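Local coordinates for nucleoporin NUP145N (Chaetomium thermophilum, PDB 5HB6), which probably serves as a component of the nuclear pore complex, this piece being its autopeptidase (peptidase S59) domain in engineered form, at residues A[103-108]-A[121-126]; A[55-60]-A[79-84]; A[27-32]-A[51-56]. The protein carries 1 engineered substitution. One frame throughout, in Å; residues are numbered along the deposited sequence. Where two conformers were deposited one is given.

Interaction 1 (A[103-108]-A[121-126]). With SO4 (sulfate ion), chain C.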
# COMPACT_ATOMS: atom_id res chain seq x y z
N ARG A 103 4.36 28.86 -0.61
CA ARG A 103 3.97 28.71 0.78
C ARG A 103 2.83 27.72 0.96
O ARG A 103 2.82 26.93 1.91
CB ARG A 103 3.59 30.09 1.33
CG ARG A 103 4.74 31.11 1.27
CD ARG A 103 4.48 32.25 0.28
NE ARG A 103 4.72 31.88 -1.12
CZ ARG A 103 3.79 31.78 -2.07
NH1 ARG A 103 2.51 32.00 -1.81
NH2 ARG A 103 4.16 31.44 -3.31
N ARG A 104 1.85 27.73 0.04
CA ARG A 104 0.74 26.78 0.15
C ARG A 104 1.24 25.35 0.00
O ARG A 104 0.74 24.44 0.68
CB ARG A 104 -0.33 27.07 -0.90
CG ARG A 104 -1.05 28.40 -0.70
CD ARG A 104 -2.43 28.39 -1.36
NE ARG A 104 -3.35 27.50 -0.66
CZ ARG A 104 -4.16 27.85 0.34
NH1 ARG A 104 -4.95 26.95 0.90
NH2 ARG A 104 -4.21 29.11 0.77
N LEU A 105 2.19 25.13 -0.90
CA LEU A 105 2.74 23.80 -1.05
C LEU A 105 3.46 23.36 0.22
O LEU A 105 3.35 22.21 0.64
CB LEU A 105 3.67 23.77 -2.25
CG LEU A 105 4.39 22.45 -2.46
CD1 LEU A 105 3.41 21.28 -2.60
CD2 LEU A 105 5.24 22.57 -3.70
N GLU A 106 4.15 24.29 0.88
CA GLU A 106 4.75 23.97 2.17
C GLU A 106 3.70 23.57 3.19
O GLU A 106 3.89 22.59 3.92
CB GLU A 106 5.56 25.17 2.69
CG GLU A 106 6.74 25.55 1.82
CD GLU A 106 7.50 26.76 2.37
OE1 GLU A 106 7.04 27.38 3.36
OE2 GLU A 106 8.58 27.11 1.81
N ARG A 107 2.57 24.29 3.26
CA ARG A 107 1.54 23.95 4.24
C ARG A 107 0.87 22.63 3.90
O ARG A 107 0.45 21.89 4.79
CB ARG A 107 0.49 25.06 4.35
CG ARG A 107 -0.71 24.65 5.21
CD ARG A 107 -1.23 25.76 6.10
NE ARG A 107 -2.24 25.24 7.02
CZ ARG A 107 -2.00 24.79 8.25
NH1 ARG A 107 -3.00 24.35 9.00
NH2 ARG A 107 -0.77 24.79 8.74
N HIS A 108 0.71 22.35 2.60
CA HIS A 108 0.17 21.06 2.16
C HIS A 108 1.00 19.92 2.72
O HIS A 108 0.47 18.95 3.27
CB HIS A 108 0.20 21.01 0.64
CG HIS A 108 -0.11 19.67 0.06
ND1 HIS A 108 -1.36 19.08 0.17
CD2 HIS A 108 0.64 18.81 -0.67
CE1 HIS A 108 -1.35 17.91 -0.45
NE2 HIS A 108 -0.15 17.73 -0.97
N GLU A 121 6.12 9.55 5.37
CA GLU A 121 7.42 9.17 4.85
C GLU A 121 7.96 10.21 3.89
O GLU A 121 9.08 10.69 4.05
CB GLU A 121 7.32 7.81 4.16
CG GLU A 121 6.98 6.70 5.15
CD GLU A 121 8.18 5.99 5.72
OE1 GLU A 121 9.32 6.31 5.33
OE2 GLU A 121 7.97 5.11 6.58
N SER A 122 7.14 10.64 2.94
CA SER A 122 7.62 11.63 1.98
C SER A 122 6.47 12.18 1.16
O SER A 122 5.39 11.59 1.07
CB SER A 122 8.63 11.01 1.03
OG SER A 122 8.03 9.97 0.28
N TYR A 123 6.74 13.32 0.54
CA TYR A 123 5.90 13.87 -0.51
C TYR A 123 6.83 14.42 -1.58
O TYR A 123 7.75 15.19 -1.28
CB TYR A 123 4.98 14.99 0.01
CG TYR A 123 4.20 15.57 -1.13
CD1 TYR A 123 3.15 14.88 -1.68
CD2 TYR A 123 4.51 16.81 -1.66
CE1 TYR A 123 2.44 15.38 -2.76
CE2 TYR A 123 3.80 17.33 -2.73
CZ TYR A 123 2.76 16.62 -3.27
OH TYR A 123 2.03 17.06 -4.35
N ASP A 124 6.63 13.99 -2.82
CA ASP A 124 7.46 14.43 -3.94
C ASP A 124 6.68 15.48 -4.70
O ASP A 124 5.69 15.14 -5.36
CB ASP A 124 7.79 13.25 -4.84
CG ASP A 124 8.71 13.63 -5.99
OD1 ASP A 124 8.60 14.76 -6.51
OD2 ASP A 124 9.54 12.77 -6.37
N PRO A 125 7.07 16.76 -4.66
CA PRO A 125 6.25 17.80 -5.30
C PRO A 125 6.19 17.70 -6.81
O PRO A 125 5.23 18.20 -7.40
CB PRO A 125 6.95 19.11 -4.89
CG PRO A 125 7.80 18.75 -3.72
CD PRO A 125 8.18 17.31 -3.87
N GLU A 126 7.18 17.07 -7.45
CA GLU A 126 7.17 16.93 -8.90
C GLU A 126 6.20 15.86 -9.37
O GLU A 126 5.53 16.03 -10.39
CB GLU A 126 8.58 16.60 -9.40
CG GLU A 126 8.64 16.45 -10.90
CD GLU A 126 10.05 16.32 -11.42
OE1 GLU A 126 10.95 15.99 -10.62
OE2 GLU A 126 10.25 16.55 -12.63
S SO4 C . -4.04 23.81 -1.09
O1 SO4 C . -3.76 22.41 -0.74
O2 SO4 C . -2.88 24.67 -0.83
O3 SO4 C . -4.53 23.94 -2.49
O4 SO4 C . -5.15 24.35 -0.27
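His108 NE2 donates a hydrogen bond to the carbonyl oxygen of Ser92 while the same corner of its imidazole meets a face of Tyr123, 3.8 Å above the ring plane and displaced toward the rim. The two rings form a T-shaped (edge-to-face) pair, centroids 5.0 Å apart and planes at 81°, with the imidazole supplying the edge. Beside it Leu105 forks. Its CD1 lies 4.0 Å from Tyr123 CE2, and CD2 lies 4.0 Å from Pro125 CB, the two side chains roughly perpendicular. With CG anti to the backbone N (chi1 176°), Leu105 turns CD1 to the strand residue Tyr123 and CD2 to Pro125 just after it. Helix 102-113 thus packs one turn, by residues three apart, against an outermost strand of the six-stranded antiparallel sheet of this autopeptidase domain. The loop residue Pro94 touches Leu105, His108 and Tyr123. Ahead of Tyr123, Glu121 and Ser122 together pair with the single residue Ala131 of strand 129-134, a classic beta bulge. Beyond it lies an Asx turn: Asp124 OD1 accepts from Glu126 N at 2.9 Å. Elsewhere on the helix, Arg104, bent at chi3, grips a sulfate probably left by the crystallisation liquor: NE bonds O2 at 2.9 Å and NH1 bonds O4 at 2.9 Å, the latter nearly straight (169°), while Arg95 N and Gly96 N hold the same ion.

Interaction 2 (A[55-60]-A[79-84])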
# COMPACT_ATOMS: atom_id res chain seq x y z
N GLY A 55 -7.93 -6.43 -6.12
CA GLY A 55 -9.30 -5.98 -6.13
C GLY A 55 -10.23 -6.72 -5.20
O GLY A 55 -11.43 -6.40 -5.15
N THR A 56 -9.71 -7.67 -4.42
CA THR A 56 -10.50 -8.51 -3.53
C THR A 56 -9.93 -8.43 -2.12
O THR A 56 -10.66 -8.15 -1.17
CB THR A 56 -10.47 -9.94 -4.05
OG1 THR A 56 -11.11 -9.98 -5.34
CG2 THR A 56 -11.19 -10.87 -3.12
N ILE A 57 -8.64 -8.72 -1.97
CA ILE A 57 -7.93 -8.55 -0.71
C ILE A 57 -7.29 -7.17 -0.62
O ILE A 57 -7.47 -6.44 0.36
CB ILE A 57 -6.88 -9.68 -0.54
CG1 ILE A 57 -7.55 -11.05 -0.43
CG2 ILE A 57 -6.02 -9.43 0.69
CD1 ILE A 57 -6.58 -12.23 -0.28
N VAL A 58 -6.52 -6.81 -1.64
CA VAL A 58 -5.87 -5.50 -1.73
C VAL A 58 -6.56 -4.74 -2.85
O VAL A 58 -6.55 -5.17 -4.01
CB VAL A 58 -4.36 -5.63 -1.97
CG1 VAL A 58 -3.72 -4.25 -2.06
CG2 VAL A 58 -3.71 -6.50 -0.89
N ILE A 59 -7.13 -3.59 -2.51
CA ILE A 59 -7.86 -2.76 -3.47
C ILE A 59 -7.11 -1.45 -3.60
O ILE A 59 -6.94 -0.73 -2.60
CB ILE A 59 -9.32 -2.50 -3.07
CG1 ILE A 59 -10.08 -3.81 -2.96
CG2 ILE A 59 -10.00 -1.66 -4.12
CD1 ILE A 59 -10.03 -4.43 -1.63
N LEU A 60 -6.69 -1.13 -4.82
CA LEU A 60 -5.98 0.09 -5.13
C LEU A 60 -6.79 0.87 -6.16
O LEU A 60 -6.94 0.44 -7.29
CB LEU A 60 -4.58 -0.23 -5.66
CG LEU A 60 -3.65 -0.79 -4.60
CD1 LEU A 60 -2.37 -1.33 -5.19
CD2 LEU A 60 -3.28 0.28 -3.60
N LYS A 79 -1.23 -10.82 11.56
CA LYS A 79 -1.47 -12.01 10.75
C LYS A 79 -1.84 -11.61 9.33
O LYS A 79 -2.38 -10.52 9.09
CB LYS A 79 -2.60 -12.86 11.34
CG LYS A 79 -2.31 -13.42 12.74
CD LYS A 79 -1.31 -14.57 12.70
CE LYS A 79 -1.13 -15.19 14.07
NZ LYS A 79 -2.41 -15.73 14.64
N GLY A 80 -1.56 -12.51 8.40
CA GLY A 80 -1.86 -12.26 7.00
C GLY A 80 -1.19 -10.99 6.54
O GLY A 80 -0.01 -10.74 6.82
N LEU A 81 -1.93 -10.17 5.81
CA LEU A 81 -1.46 -8.87 5.34
C LEU A 81 -1.81 -7.73 6.29
O LEU A 81 -1.59 -6.56 5.94
CB LEU A 81 -1.99 -8.60 3.94
CG LEU A 81 -1.54 -9.59 2.88
CD1 LEU A 81 -2.07 -9.21 1.55
CD2 LEU A 81 -0.02 -9.68 2.83
N ASN A 82 -2.34 -8.02 7.48
CA ASN A 82 -2.73 -6.99 8.44
C ASN A 82 -1.52 -6.64 9.31
O ASN A 82 -1.47 -6.89 10.52
CB ASN A 82 -3.92 -7.45 9.27
CG ASN A 82 -4.58 -6.30 10.03
OD1 ASN A 82 -4.25 -5.14 9.82
ND2 ASN A 82 -5.54 -6.64 10.90
N VAL A 83 -0.53 -6.05 8.65
CA VAL A 83 0.80 -5.87 9.22
C VAL A 83 1.32 -4.50 8.79
O VAL A 83 0.75 -3.85 7.91
CB VAL A 83 1.76 -6.98 8.75
CG1 VAL A 83 1.25 -8.36 9.16
CG2 VAL A 83 1.99 -6.92 7.24
N PRO A 84 2.45 -4.06 9.35
CA PRO A 84 3.00 -2.76 8.95
C PRO A 84 3.29 -2.69 7.44
O PRO A 84 3.77 -3.65 6.83
CB PRO A 84 4.28 -2.67 9.79
CG PRO A 84 3.96 -3.44 11.02
CD PRO A 84 3.16 -4.61 10.52
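Leu81 carries the meeting of 79-84 with Ile57 and Val58. Lys79 opens a type II' beta turn, its O accepting from Asn82 N at 3.0 Å. Gly80 follows in the first corner of that turn, where the backbone needs a positive phi (57°). Leu81 takes the second corner, its backbone N bonded to Tyr68 OH, and sends its side chain across to 55-60. CG stands anti to the carbonyl carbon, and chi2 of -178° extends CD1 to the far end of the side chain, where this one methyl does all the touching. It sits 4.0 Å from Val58 CG2 and, in the conformer given for Ile57, also 4.0 Å from Ile57 CG2. Both partners lie roughly perpendicular to the leucine, each offering a beta-branch methyl, so CD1 nestles between branches of Ile57, just before strand 58-61, and Val58, its first residue. Phe39 and Val67 add further apolar surface round Leu81. Asn82 then centres an inverse gamma turn, closed by a weak bond from Val83 N to Leu81 O. Its side-chain amide ties this loop to others: OD1 accepts from Phe137 N, close to the end of the ordered chain, and ND2 donates to Pro75 O. Pro84 leads into strand 85-89. The contact thereby joins the start of the two-stranded sheet 58-61/64-67 to the loop entering a strand of the large sheet of the autopeptidase domain. Between the two segments the chemistry is purely methyl on methyl; it rests on shape and burial rather than on any directional bond, while the beta turn and the Tyr68 bond to its N probably help to fix the backbone from which Leu81 projects.

Interaction 3 (A[27-32]-A[51-56])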
# COMPACT_ATOMS: atom_id res chain seq x y z
N PHE A 27 7.17 -8.20 0.07
CA PHE A 27 5.94 -8.37 -0.69
C PHE A 27 5.33 -7.01 -0.97
O PHE A 27 5.14 -6.21 -0.06
CB PHE A 27 4.96 -9.28 0.05
CG PHE A 27 3.76 -9.65 -0.77
CD1 PHE A 27 3.91 -10.27 -2.00
CD2 PHE A 27 2.48 -9.37 -0.32
CE1 PHE A 27 2.80 -10.60 -2.75
CE2 PHE A 27 1.38 -9.73 -1.07
CZ PHE A 27 1.55 -10.31 -2.29
N THR A 28 4.99 -6.78 -2.23
CA THR A 28 4.53 -5.48 -2.71
C THR A 28 3.38 -5.74 -3.66
O THR A 28 3.50 -6.58 -4.54
CB THR A 28 5.66 -4.76 -3.47
OG1 THR A 28 6.78 -4.60 -2.59
CG2 THR A 28 5.24 -3.38 -3.93
N VAL A 29 2.27 -5.03 -3.47
CA VAL A 29 1.14 -5.03 -4.39
C VAL A 29 0.99 -3.63 -4.92
O VAL A 29 0.93 -2.68 -4.13
CB VAL A 29 -0.15 -5.51 -3.71
CG1 VAL A 29 -1.35 -5.42 -4.69
CG2 VAL A 29 0.02 -6.94 -3.23
N GLY A 30 0.98 -3.49 -6.24
CA GLY A 30 0.87 -2.19 -6.85
C GLY A 30 -0.18 -2.17 -7.94
O GLY A 30 -0.70 -3.21 -8.36
N ARG A 31 -0.49 -0.96 -8.39
CA ARG A 31 -1.38 -0.79 -9.53
C ARG A 31 -0.91 0.42 -10.31
O ARG A 31 -0.71 1.49 -9.74
CB ARG A 31 -2.84 -0.68 -9.13
CG ARG A 31 -3.80 -0.65 -10.31
CD ARG A 31 -5.24 -0.58 -9.84
NE ARG A 31 -6.15 -0.85 -10.93
CZ ARG A 31 -7.47 -0.86 -10.85
NH1 ARG A 31 -8.08 -0.55 -9.72
NH2 ARG A 31 -8.19 -1.16 -11.92
N GLU A 32 -0.74 0.24 -11.61
CA GLU A 32 -0.37 1.35 -12.47
C GLU A 32 -1.35 2.50 -12.31
O GLU A 32 -2.56 2.30 -12.20
CB GLU A 32 -0.41 0.89 -13.93
CG GLU A 32 0.54 -0.24 -14.25
CD GLU A 32 0.37 -0.77 -15.67
OE1 GLU A 32 1.33 -1.39 -16.18
OE2 GLU A 32 -0.72 -0.59 -16.27
N ASP A 51 -4.61 -15.90 -6.81
CA ASP A 51 -5.41 -15.65 -8.00
C ASP A 51 -6.63 -14.80 -7.72
O ASP A 51 -7.35 -14.44 -8.66
CB ASP A 51 -5.84 -16.98 -8.64
CG ASP A 51 -4.77 -17.56 -9.55
OD1 ASP A 51 -4.05 -16.78 -10.21
OD2 ASP A 51 -4.65 -18.80 -9.59
N ASP A 52 -6.90 -14.48 -6.46
CA ASP A 52 -8.04 -13.65 -6.11
C ASP A 52 -7.59 -12.70 -5.01
O ASP A 52 -8.18 -12.61 -3.94
CB ASP A 52 -9.24 -14.48 -5.69
CG ASP A 52 -10.51 -13.67 -5.64
OD1 ASP A 52 -10.56 -12.63 -6.33
OD2 ASP A 52 -11.45 -14.06 -4.91
N LEU A 53 -6.52 -11.98 -5.31
CA LEU A 53 -5.95 -10.98 -4.42
C LEU A 53 -6.25 -9.57 -4.90
O LEU A 53 -6.81 -8.76 -4.14
CB LEU A 53 -4.43 -11.19 -4.35
CG LEU A 53 -3.66 -10.51 -3.23
CD1 LEU A 53 -2.41 -11.33 -2.88
CD2 LEU A 53 -3.28 -9.11 -3.64
N PHE A 54 -5.92 -9.27 -6.15
CA PHE A 54 -6.11 -7.93 -6.69
C PHE A 54 -7.59 -7.58 -6.69
O PHE A 54 -8.41 -8.33 -7.24
CB PHE A 54 -5.60 -7.86 -8.13
CG PHE A 54 -4.14 -8.20 -8.33
CD1 PHE A 54 -3.15 -7.81 -7.42
CD2 PHE A 54 -3.77 -8.90 -9.46
CE1 PHE A 54 -1.85 -8.12 -7.67
CE2 PHE A 54 -2.46 -9.18 -9.70
CZ PHE A 54 -1.49 -8.81 -8.81
N GLY A 55 -7.93 -6.43 -6.12
CA GLY A 55 -9.30 -5.98 -6.13
C GLY A 55 -10.23 -6.72 -5.20
O GLY A 55 -11.43 -6.40 -5.15
N THR A 56 -9.71 -7.67 -4.42
CA THR A 56 -10.50 -8.51 -3.53
C THR A 56 -9.93 -8.43 -2.12
O THR A 56 -10.66 -8.15 -1.17
CB THR A 56 -10.47 -9.94 -4.05
OG1 THR A 56 -11.11 -9.98 -5.34
CG2 THR A 56 -11.19 -10.87 -3.12
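Val29 splits its two methyls between Leu53 and Phe54. CG2 meets Leu53 CD2 at 4.0 Å, and CG1 comes up to the edge of the Phe54 ring, close to its plane and 4.1 Å from CE1. The other leucine methyl, Leu53 CD1, approaches the Phe27 ring in a similar way, at the edge, 4.1 Å from CZ. Phe27 and Leu53 point at one another from facing segments; chi1 of -172°, which sets the Phe27 ring anti to the backbone N, brings its CZ corner in. The leucine, given in one of two deposited conformers, therefore touches both Phe27 and Val29, the phenylalanine through the far end of its ring. Behind these side chains the 51-56 loop holds its own shape. Thr56 N bonds Leu53 O at 3.1 Å, closing a type II beta turn with Gly55 at its positive-phi corner. Thr56 OG1 donates to Asp52 OD1 at 2.9 Å, arriving from above the carboxylate plane, 42° out of it. Further back, Asp51 is salt-bridged to Arg14. Phe54 also meets the ring of Tyr4, with planes at about 20°, and both Phe27 and Phe54 touch Met6. In the fold, strand 28-31 runs antiparallel between strands 4-7 and 35-39 of the six-stranded sheet, bonded to Ser7 and Trp5 through Thr28 and Gly30 and to Val37 through Val29, while the loop packs against strand 28-31, and Val58 of the separate two-stranded sheet touches both Val29 and Leu53.

Interactions 2 and 3 are buried neighbours, their centres about 8 Å apart; they share Gly55 and Thr56, and Arg31 NH1 of one bonds Leu60 O of the other. Val58 takes part in interaction 2 and also touches Val29 and Leu53, which belong to interaction 3, so Val58 is common ground between the two contacts. Interaction 1 lies on the opposite side of the chain's centre, its centre about 28 Å from either, at the surface. It reaches the same large sheet at outermost strand 119-124, whereas interaction 3 uses 28-31, next to outermost strand 4-7. There a histidine-tyrosine edge-to-face pair joins leucine packing, with a sulfate on the helix; across the two buried contacts only apolar side chains meet.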